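Local atomic coordinates of DHC, diheme cytochrome c (PDB entry 2FWT), a protein that probably carries electrons through two covalently bound c-type hemes, and interacts with the sphaeroides heme protein SHP, an oxygen-binding cytochrome. Residues L2-S14 with L47-L59. Residues are numbered along the deposited sequence; the frame is centred on the assembly and turned at random.
With HEC (heme c), chain C.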
ATOM      1  N   LEU A   2       7.967  -3.935   5.667  1.00 41.01           N
ATOM      2  CA  LEU A   2       9.200  -3.136   5.886  1.00 39.37           C
ATOM      3  C   LEU A   2       9.091  -1.726   5.276  1.00 37.40           C
ATOM      4  O   LEU A   2       8.236  -0.940   5.679  1.00 36.02           O
ATOM      5  CB  LEU A   2      10.424  -3.907   5.357  1.00 40.07           C
ATOM      6  CG  LEU A   2      11.832  -3.434   5.748  1.00 42.09           C
ATOM      7  CD1 LEU A   2      12.039  -3.329   7.275  1.00 44.05           C
ATOM      8  CD2 LEU A   2      12.853  -4.377   5.149  1.00 41.92           C
ATOM      9  N   VAL A   3       9.930  -1.433   4.290  1.00 35.44           N
ATOM     10  CA  VAL A   3      10.215  -0.076   3.883  1.00 34.94           C
ATOM     11  C   VAL A   3      10.490  -0.024   2.385  1.00 33.53           C
ATOM     12  O   VAL A   3      11.205  -0.885   1.842  1.00 33.08           O
ATOM     13  CB  VAL A   3      11.424   0.405   4.738  1.00 35.90           C
ATOM     14  CG1 VAL A   3      12.517   1.070   3.913  1.00 38.57           C
ATOM     15  CG2 VAL A   3      10.934   1.274   5.847  1.00 37.17           C
ATOM     16  N   VAL A   4       9.920   0.962   1.705  1.00 31.68           N
ATOM     17  CA  VAL A   4      10.145   1.113   0.287  1.00 31.65           C
ATOM     18  C   VAL A   4      11.456   1.852   0.127  1.00 32.16           C
ATOM     19  O   VAL A   4      11.560   3.023   0.492  1.00 31.04           O
ATOM     20  CB  VAL A   4       9.054   1.938  -0.430  1.00 29.77           C
ATOM     21  CG1 VAL A   4       9.454   2.136  -1.859  1.00 28.50           C
ATOM     22  CG2 VAL A   4       7.678   1.246  -0.361  1.00 27.66           C
ATOM     23  N   THR A   5      12.428   1.149  -0.435  1.00 33.74           N
ATOM     24  CA  THR A   5      13.764   1.697  -0.658  1.00 34.60           C
ATOM     25  C   THR A   5      13.944   2.193  -2.093  1.00 34.26           C
ATOM     26  O   THR A   5      14.802   3.049  -2.368  1.00 36.05           O
ATOM     27  CB  THR A   5      14.831   0.644  -0.330  1.00 36.61           C
ATOM     28  OG1 THR A   5      16.131   1.236  -0.492  1.00 41.74           O
ATOM     29  CG2 THR A   5      14.669  -0.631  -1.224  1.00 38.38           C
ATOM     30  N   ASP A   6      13.129   1.686  -3.002  1.00 31.73           N
ATOM     31  CA  ASP A   6      13.180   2.111  -4.383  1.00 29.46           C
ATOM     32  C   ASP A   6      12.838   3.596  -4.555  1.00 28.06           C
ATOM     33  O   ASP A   6      11.708   4.010  -4.303  1.00 25.11           O
ATOM     34  CB  ASP A   6      12.217   1.284  -5.191  1.00 29.12           C
ATOM     35  CG  ASP A   6      12.348   1.541  -6.650  1.00 28.21           C
ATOM     36  OD1 ASP A   6      11.362   1.969  -7.259  1.00 24.62           O
ATOM     37  OD2 ASP A   6      13.470   1.325  -7.192  1.00 31.78           O
ATOM     38  N   PRO A   7      13.812   4.413  -5.003  1.00 26.71           N
ATOM     39  CA  PRO A   7      13.544   5.852  -5.142  1.00 25.66           C
ATOM     40  C   PRO A   7      12.350   6.253  -5.998  1.00 24.63           C
ATOM     41  O   PRO A   7      11.582   7.113  -5.577  1.00 23.34           O
ATOM     42  CB  PRO A   7      14.859   6.392  -5.725  1.00 26.25           C
ATOM     43  CG  PRO A   7      15.877   5.410  -5.243  1.00 26.54           C
ATOM     44  CD  PRO A   7      15.220   4.088  -5.307  1.00 27.06           C
ATOM     45  N   LEU A   8      12.144   5.617  -7.157  1.00 24.06           N
ATOM     46  CA  LEU A   8      11.014   5.980  -8.015  1.00 23.47           C
ATOM     47  C   LEU A   8       9.690   5.661  -7.335  1.00 22.77           C
ATOM     48  O   LEU A   8       8.751   6.430  -7.398  1.00 21.51           O
ATOM     49  CB  LEU A   8      11.034   5.165  -9.305  1.00 24.08           C
ATOM     50  CG  LEU A   8      10.589   5.730 -10.650  1.00 26.26           C
ATOM     51  CD1 LEU A   8      10.154   4.618 -11.556  1.00 26.41           C
ATOM     52  CD2 LEU A   8       9.671   6.903 -10.673  1.00 28.06           C
ATOM     53  N   THR A   9       9.606   4.468  -6.758  1.00 21.76           N
ATOM     54  CA  THR A   9       8.377   4.060  -6.078  1.00 22.03           C
ATOM     55  C   THR A   9       8.151   4.954  -4.860  1.00 21.93           C
ATOM     56  O   THR A   9       7.042   5.434  -4.665  1.00 21.38           O
ATOM     57  CB  THR A   9       8.424   2.586  -5.672  1.00 21.04           C
ATOM     58  OG1 THR A   9       8.633   1.787  -6.852  1.00 20.13           O
ATOM     59  CG2 THR A   9       7.136   2.193  -4.975  1.00 20.70           C
ATOM     60  N   ARG A  10       9.191   5.191  -4.060  1.00 24.18           N
ATOM     61  CA  ARG A  10       9.039   5.998  -2.849  1.00 25.19           C
ATOM     62  C   ARG A  10       8.558   7.409  -3.217  1.00 26.20           C
ATOM     63  O   ARG A  10       7.685   7.946  -2.553  1.00 27.84           O
ATOM     64  CB  ARG A  10      10.331   6.019  -2.013  1.00 26.75           C
ATOM     65  CG  ARG A  10      10.339   6.947  -0.752  1.00 27.77           C
ATOM     66  CD  ARG A  10       9.680   6.298   0.448  1.00 32.79           C
ATOM     67  NE  ARG A  10       9.593   7.060   1.718  1.00 32.51           N
ATOM     68  CZ  ARG A  10       9.059   8.281   1.894  1.00 34.24           C
ATOM     69  NH1 ARG A  10       8.615   9.024   0.876  1.00 32.08           N
ATOM     70  NH2 ARG A  10       9.030   8.793   3.129  1.00 35.46           N
ATOM     71  N   THR A  11       9.090   7.971  -4.301  1.00 25.86           N
ATOM     72  CA  THR A  11       8.709   9.283  -4.791  1.00 24.52           C
ATOM     73  C   THR A  11       7.303   9.321  -5.343  1.00 23.17           C
ATOM     74  O   THR A  11       6.494  10.149  -4.938  1.00 23.59           O
ATOM     75  CB  THR A  11       9.701   9.731  -5.908  1.00 25.75           C
ATOM     76  OG1 THR A  11      10.970   9.970  -5.289  1.00 29.32           O
ATOM     77  CG2 THR A  11       9.238  10.994  -6.599  1.00 28.18           C
ATOM     78  N   GLU A  12       6.963   8.415  -6.247  1.00 20.71           N
ATOM     79  CA  GLU A  12       5.670   8.527  -6.881  1.00 20.88           C
ATOM     80  C   GLU A  12       4.527   8.050  -5.990  1.00 20.01           C
ATOM     81  O   GLU A  12       3.391   8.506  -6.154  1.00 21.16           O
ATOM     82  CB  GLU A  12       5.624   7.739  -8.191  1.00 21.62           C
ATOM     83  CG  GLU A  12       6.615   8.240  -9.247  1.00 24.33           C
ATOM     84  CD  GLU A  12       6.219   9.512  -9.965  1.00 26.42           C
ATOM     85  OE1 GLU A  12       5.111  10.089  -9.772  1.00 24.44           O
ATOM     86  OE2 GLU A  12       7.078   9.941 -10.784  1.00 29.01           O
ATOM     87  N   CYS A  13       4.806   7.121  -5.090  1.00 19.13           N
ATOM     88  CA  CYS A  13       3.730   6.468  -4.323  1.00 19.38           C
ATOM     89  C   CYS A  13       3.629   7.024  -2.887  1.00 19.77           C
ATOM     90  O   CYS A  13       2.837   6.511  -2.080  1.00 19.10           O
ATOM     91  CB  CYS A  13       3.925   4.958  -4.351  1.00 17.76           C
ATOM     92  SG  CYS A  13       3.835   4.331  -6.059  1.00 18.57           S
ATOM     93  N   SER A  14       4.376   8.101  -2.585  1.00 19.36           N
ATOM     94  CA  SER A  14       4.209   8.799  -1.298  1.00 21.16           C
ATOM     95  C   SER A  14       3.528  10.185  -1.476  1.00 22.18           C
ATOM     96  O   SER A  14       3.439  10.965  -0.531  1.00 23.04           O
ATOM     97  CB  SER A  14       5.558   8.902  -0.555  1.00 21.86           C
ATOM     98  OG  SER A  14       6.461   9.768  -1.230  1.00 23.00           O
ATOM     99  N   LEU A  47       0.665   7.796 -14.289  1.00 23.39           N
ATOM    100  CA  LEU A  47       2.076   8.033 -14.459  1.00 24.58           C
ATOM    101  C   LEU A  47       2.400   7.790 -15.922  1.00 23.98           C
ATOM    102  O   LEU A  47       1.638   7.156 -16.644  1.00 22.59           O
ATOM    103  CB  LEU A  47       2.874   6.938 -13.719  1.00 26.46           C
ATOM    104  CG  LEU A  47       2.662   6.760 -12.246  1.00 28.00           C
ATOM    105  CD1 LEU A  47       3.347   5.490 -11.834  1.00 30.99           C
ATOM    106  CD2 LEU A  47       3.223   7.960 -11.562  1.00 29.84           C
ATOM    107  N   ASP A  48       3.550   8.250 -16.355  1.00 24.28           N
ATOM    108  CA  ASP A  48       4.010   7.870 -17.681  1.00 25.04           C
ATOM    109  C   ASP A  48       4.269   6.359 -17.689  1.00 24.75           C
ATOM    110  O   ASP A  48       4.673   5.779 -16.661  1.00 23.21           O
ATOM    111  CB  ASP A  48       5.279   8.626 -18.073  1.00 26.11           C
ATOM    112  CG  ASP A  48       6.471   8.240 -17.245  1.00 28.23           C
ATOM    113  OD1 ASP A  48       6.618   8.800 -16.150  1.00 32.65           O
ATOM    114  OD2 ASP A  48       7.280   7.378 -17.685  1.00 31.10           O
ATOM    115  N   GLU A  49       4.086   5.766 -18.861  1.00 24.86           N
ATOM    116  CA  GLU A  49       4.146   4.315 -19.029  1.00 24.61           C
ATOM    117  C   GLU A  49       5.440   3.719 -18.519  1.00 23.23           C
ATOM    118  O   GLU A  49       5.401   2.731 -17.793  1.00 22.28           O
ATOM    119  CB  GLU A  49       3.948   3.942 -20.488  1.00 25.21           C
ATOM    120  CG  GLU A  49       3.977   2.438 -20.765  1.00 26.44           C
ATOM    121  CD  GLU A  49       3.871   2.134 -22.253  1.00 27.65           C
ATOM    122  OE1 GLU A  49       4.918   2.184 -22.957  1.00 28.00           O
ATOM    123  OE2 GLU A  49       2.728   1.874 -22.712  1.00 31.00           O
ATOM    124  N   ALA A  50       6.591   4.291 -18.895  1.00 22.86           N
ATOM    125  CA  ALA A  50       7.885   3.725 -18.466  1.00 21.75           C
ATOM    126  C   ALA A  50       7.990   3.650 -16.939  1.00 21.27           C
ATOM    127  O   ALA A  50       8.406   2.633 -16.394  1.00 19.87           O
ATOM    128  CB  ALA A  50       9.101   4.522 -19.073  1.00 22.29           C
ATOM    129  N   SER A  51       7.609   4.745 -16.263  1.00 20.65           N
ATOM    130  CA  SER A  51       7.613   4.794 -14.810  1.00 20.38           C
ATOM    131  C   SER A  51       6.672   3.756 -14.221  1.00 18.63           C
ATOM    132  O   SER A  51       7.035   3.088 -13.272  1.00 17.96           O
ATOM    133  CB  SER A  51       7.198   6.175 -14.299  1.00 20.67           C
ATOM    134  OG  SER A  51       8.272   7.100 -14.531  1.00 25.18           O
ATOM    135  N   ARG A  52       5.483   3.638 -14.801  1.00 18.20           N
ATOM    136  CA  ARG A  52       4.498   2.668 -14.338  1.00 18.16           C
ATOM    137  C   ARG A  52       5.115   1.264 -14.352  1.00 18.29           C
ATOM    138  O   ARG A  52       5.047   0.544 -13.370  1.00 18.48           O
ATOM    139  CB  ARG A  52       3.237   2.725 -15.192  1.00 18.11           C
ATOM    140  CG  ARG A  52       2.026   1.941 -14.618  1.00 18.32           C
ATOM    141  CD  ARG A  52       2.049   0.449 -14.980  1.00 19.38           C
ATOM    142  NE  ARG A  52       2.085   0.373 -16.430  1.00 19.22           N
ATOM    143  CZ  ARG A  52       2.652  -0.587 -17.153  1.00 20.55           C
ATOM    144  NH1 ARG A  52       3.225  -1.659 -16.584  1.00 19.63           N
ATOM    145  NH2 ARG A  52       2.623  -0.467 -18.475  1.00 20.35           N
ATOM    146  N   GLY A  53       5.748   0.892 -15.461  1.00 18.74           N
ATOM    147  CA  GLY A  53       6.390  -0.411 -15.576  1.00 17.87           C
ATOM    148  C   GLY A  53       7.536  -0.623 -14.612  1.00 17.92           C
ATOM    149  O   GLY A  53       7.720  -1.722 -14.057  1.00 16.66           O
ATOM    150  N   GLN A  54       8.337   0.404 -14.407  1.00 18.40           N
ATOM    151  CA  GLN A  54       9.431   0.308 -13.438  1.00 18.56           C
ATOM    152  C   GLN A  54       8.949   0.106 -11.999  1.00 17.96           C
ATOM    153  O   GLN A  54       9.550  -0.686 -11.253  1.00 17.45           O
ATOM    154  CB  GLN A  54      10.364   1.533 -13.456  1.00 20.98           C
ATOM    155  CG  GLN A  54      11.330   1.580 -14.645  1.00 27.09           C
ATOM    156  CD  GLN A  54      12.648   0.752 -14.556  1.00 30.70           C
ATOM    157  OE1 GLN A  54      13.465   0.868 -15.476  1.00 36.24           O
ATOM    158  NE2 GLN A  54      12.871  -0.048 -13.488  1.00 29.74           N
ATOM    159  N   ILE A  55       7.916   0.850 -11.606  1.00 16.41           N
ATOM    160  CA  ILE A  55       7.389   0.745 -10.243  1.00 16.66           C
ATOM    161  C   ILE A  55       6.757  -0.634 -10.110  1.00 16.21           C
ATOM    162  O   ILE A  55       6.994  -1.351  -9.136  1.00 16.77           O
ATOM    163  CB  ILE A  55       6.397   1.863  -9.950  1.00 15.70           C
ATOM    164  CG1 ILE A  55       7.158   3.202  -9.903  1.00 16.16           C
ATOM    165  CG2 ILE A  55       5.554   1.614  -8.716  1.00 16.45           C
ATOM    166  CD1 ILE A  55       6.235   4.385  -9.969  1.00 17.33           C
ATOM    167  N   GLU A  56       5.972  -1.004 -11.107  1.00 16.55           N
ATOM    168  CA  GLU A  56       5.311  -2.298 -11.072  1.00 17.32           C
ATOM    169  C   GLU A  56       6.311  -3.444 -10.955  1.00 17.28           C
ATOM    170  O   GLU A  56       6.131  -4.398 -10.205  1.00 16.87           O
ATOM    171  CB  GLU A  56       4.407  -2.480 -12.285  1.00 17.28           C
ATOM    172  CG  GLU A  56       3.608  -3.762 -12.201  1.00 18.84           C
ATOM    173  CD  GLU A  56       2.674  -3.998 -13.366  1.00 19.32           C
ATOM    174  OE1 GLU A  56       2.401  -3.036 -14.120  1.00 21.96           O
ATOM    175  OE2 GLU A  56       2.224  -5.157 -13.514  1.00 19.89           O
ATOM    176  N   SER A  57       7.378  -3.376 -11.717  1.00 17.56           N
ATOM    177  CA  SER A  57       8.388  -4.430 -11.654  1.00 17.40           C
ATOM    178  C   SER A  57       8.972  -4.572 -10.234  1.00 17.55           C
ATOM    179  O   SER A  57       9.141  -5.686  -9.734  1.00 17.44           O
ATOM    180  CB  SER A  57       9.491  -4.186 -12.701  1.00 17.82           C
ATOM    181  OG  SER A  57      10.593  -5.077 -12.456  1.00 19.58           O
ATOM    182  N   TYR A  58       9.248  -3.446  -9.573  1.00 17.29           N
ATOM    183  CA  TYR A  58       9.771  -3.457  -8.223  1.00 17.36           C
ATOM    184  C   TYR A  58       8.748  -4.065  -7.258  1.00 16.47           C
ATOM    185  O   TYR A  58       9.099  -4.924  -6.436  1.00 17.15           O
ATOM    186  CB  TYR A  58      10.177  -2.031  -7.777  1.00 19.54           C
ATOM    187  CG  TYR A  58      10.363  -1.910  -6.284  1.00 19.05           C
ATOM    188  CD1 TYR A  58      11.544  -2.290  -5.688  1.00 20.48           C
ATOM    189  CD2 TYR A  58       9.345  -1.419  -5.460  1.00 21.00           C
ATOM    190  CE1 TYR A  58      11.699  -2.240  -4.315  1.00 22.52           C
ATOM    191  CE2 TYR A  58       9.513  -1.338  -4.076  1.00 21.12           C
ATOM    192  CZ  TYR A  58      10.691  -1.738  -3.524  1.00 21.47           C
ATOM    193  OH  TYR A  58      10.882  -1.672  -2.171  1.00 22.43           O
ATOM    194  N   LEU A  59       7.495  -3.629  -7.364  1.00 15.88           N
ATOM    195  CA  LEU A  59       6.452  -4.087  -6.451  1.00 15.89           C
ATOM    196  C   LEU A  59       6.238  -5.582  -6.604  1.00 15.76           C
ATOM    197  O   LEU A  59       6.212  -6.335  -5.626  1.00 16.69           O
ATOM    198  CB  LEU A  59       5.176  -3.293  -6.646  1.00 15.88           C
ATOM    199  CG  LEU A  59       5.226  -1.811  -6.269  1.00 16.92           C
ATOM    200  CD1 LEU A  59       3.990  -1.080  -6.814  1.00 17.87           C
ATOM    201  CD2 LEU A  59       5.335  -1.635  -4.787  1.00 18.19           C
TER
HETATM  202 FE   HEC C 805      -2.639   5.196  -3.628  1.00 17.17          FE
HETATM  203  CHA HEC C 805      -4.978   3.875  -1.574  1.00 15.73           C
HETATM  204  CHB HEC C 805      -0.943   2.209  -3.630  1.00 15.69           C
HETATM  205  CHC HEC C 805      -0.226   6.548  -5.589  1.00 17.23           C
HETATM  206  CHD HEC C 805      -4.380   8.123  -3.773  1.00 17.36           C
HETATM  207  NA  HEC C 805      -2.881   3.401  -2.753  1.00 15.71           N
HETATM  208  C1A HEC C 805      -3.940   3.055  -1.932  1.00 15.05           C
HETATM  209  C2A HEC C 805      -3.808   1.694  -1.502  1.00 14.63           C
HETATM  210  C3A HEC C 805      -2.673   1.227  -2.064  1.00 14.75           C
HETATM  211  C4A HEC C 805      -2.076   2.293  -2.852  1.00 15.17           C
HETATM  212  CMA HEC C 805      -2.079  -0.161  -1.910  1.00 15.38           C
HETATM  213  CAA HEC C 805      -4.783   0.966  -0.570  1.00 16.09           C
HETATM  214  CBA HEC C 805      -4.548   1.292   0.903  1.00 15.48           C
HETATM  215  CGA HEC C 805      -5.356   0.343   1.767  1.00 15.91           C
HETATM  216  O1A HEC C 805      -4.879  -0.786   2.003  1.00 17.29           O
HETATM  217  O2A HEC C 805      -6.468   0.715   2.225  1.00 17.19           O
HETATM  218  NB  HEC C 805      -0.911   4.513  -4.451  1.00 16.16           N
HETATM  219  C1B HEC C 805      -0.426   3.226  -4.398  1.00 14.66           C
HETATM  220  C2B HEC C 805       0.732   3.127  -5.256  1.00 14.43           C
HETATM  221  C3B HEC C 805       0.916   4.342  -5.812  1.00 14.93           C
HETATM  222  C4B HEC C 805      -0.076   5.242  -5.258  1.00 14.59           C
HETATM  223  CMB HEC C 805       1.476   1.795  -5.490  1.00 15.04           C
HETATM  224  CAB HEC C 805       1.976   4.794  -6.842  1.00 17.49           C
HETATM  225  CBB HEC C 805       1.831   4.228  -8.089  1.00 18.89           C
HETATM  226  NC  HEC C 805      -2.362   7.002  -4.493  1.00 18.97           N
HETATM  227  C1C HEC C 805      -1.277   7.362  -5.263  1.00 19.17           C
HETATM  228  C2C HEC C 805      -1.399   8.749  -5.630  1.00 20.57           C
HETATM  229  C3C HEC C 805      -2.559   9.197  -5.145  1.00 21.17           C
HETATM  230  C4C HEC C 805      -3.172   8.102  -4.413  1.00 18.98           C
HETATM  231  CMC HEC C 805      -0.371   9.514  -6.477  1.00 20.31           C
HETATM  232  CAC HEC C 805      -3.166  10.618  -5.315  1.00 20.45           C
HETATM  233  CBC HEC C 805      -3.315  11.136  -6.574  1.00 22.42           C
HETATM  234  ND  HEC C 805      -4.352   5.852  -2.844  1.00 16.80           N
HETATM  235  C1D HEC C 805      -4.925   7.106  -3.059  1.00 17.34           C
HETATM  236  C2D HEC C 805      -6.198   7.188  -2.376  1.00 17.05           C
HETATM  237  C3D HEC C 805      -6.402   5.878  -1.685  1.00 17.68           C
HETATM  238  C4D HEC C 805      -5.207   5.113  -2.025  1.00 16.96           C
HETATM  239  CMD HEC C 805      -7.170   8.331  -2.382  1.00 17.78           C
HETATM  240  CAD HEC C 805      -7.612   5.501  -0.839  1.00 17.96           C
HETATM  241  CBD HEC C 805      -7.336   5.901   0.616  1.00 18.88           C
HETATM  242  CGD HEC C 805      -8.524   5.635   1.508  1.00 20.29           C
HETATM  243  O1D HEC C 805      -9.420   4.865   1.083  1.00 18.95           O
HETATM  244  O2D HEC C 805      -8.548   6.197   2.649  1.00 19.58           O
HETATM  245  O   HOH W   1      11.414   1.468  -9.867  1.00 32.41           O
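Asp6 lays its CB over the centre of the Tyr58 ring, a CH-pi contact of 3.5 Å from CB to the ring centroid, and so illustrates how an N-cap residue can cap and pack at once. With CG anti to the backbone N (chi1 -172°), its carboxylate runs nearly parallel to the ring, the planes 17° apart, while OD1 accepts from both Thr9 N and Thr9 OG1, the latter at 2.8 Å. That bond occupies the threonine hydroxyl, whose OG1 also rests 3.6 Å from Ile55 CG2. Replacing Tyr58 with an alanine would probably open a gap beneath Asp6 and beside Val4 CG1, depriving the cap of its aromatic floor.

Ile55 fills the tight centre: its CG1 meets Leu8 CD1 at 3.7 Å, its CD1 touches Glu12 CB, and its CG2 approaches the sulfur of Cys13, first cysteine of the CXXCH motif in which Cys13 and Cys16 bind heme c covalently and His17 its iron. Toward solvent the contacts grow sparser and more exposed, though not longer. Leu8 CD1 lies against Gln54 CB, one water donates to Asp6 OD1 and, weakly, to Gln54 O, and the bent Glu12 chain slides past Leu47, OE1 3.4 Å from CD2. No direct hydrogen bond joins the segments.

Helix 7-12 and the 49-59 part of helix 49-61 cross at -109°, these segments' axes 9.3 Å apart, while Met34 and Trp30 of helix 27-34 pack on Ile55 and Leu59 respectively.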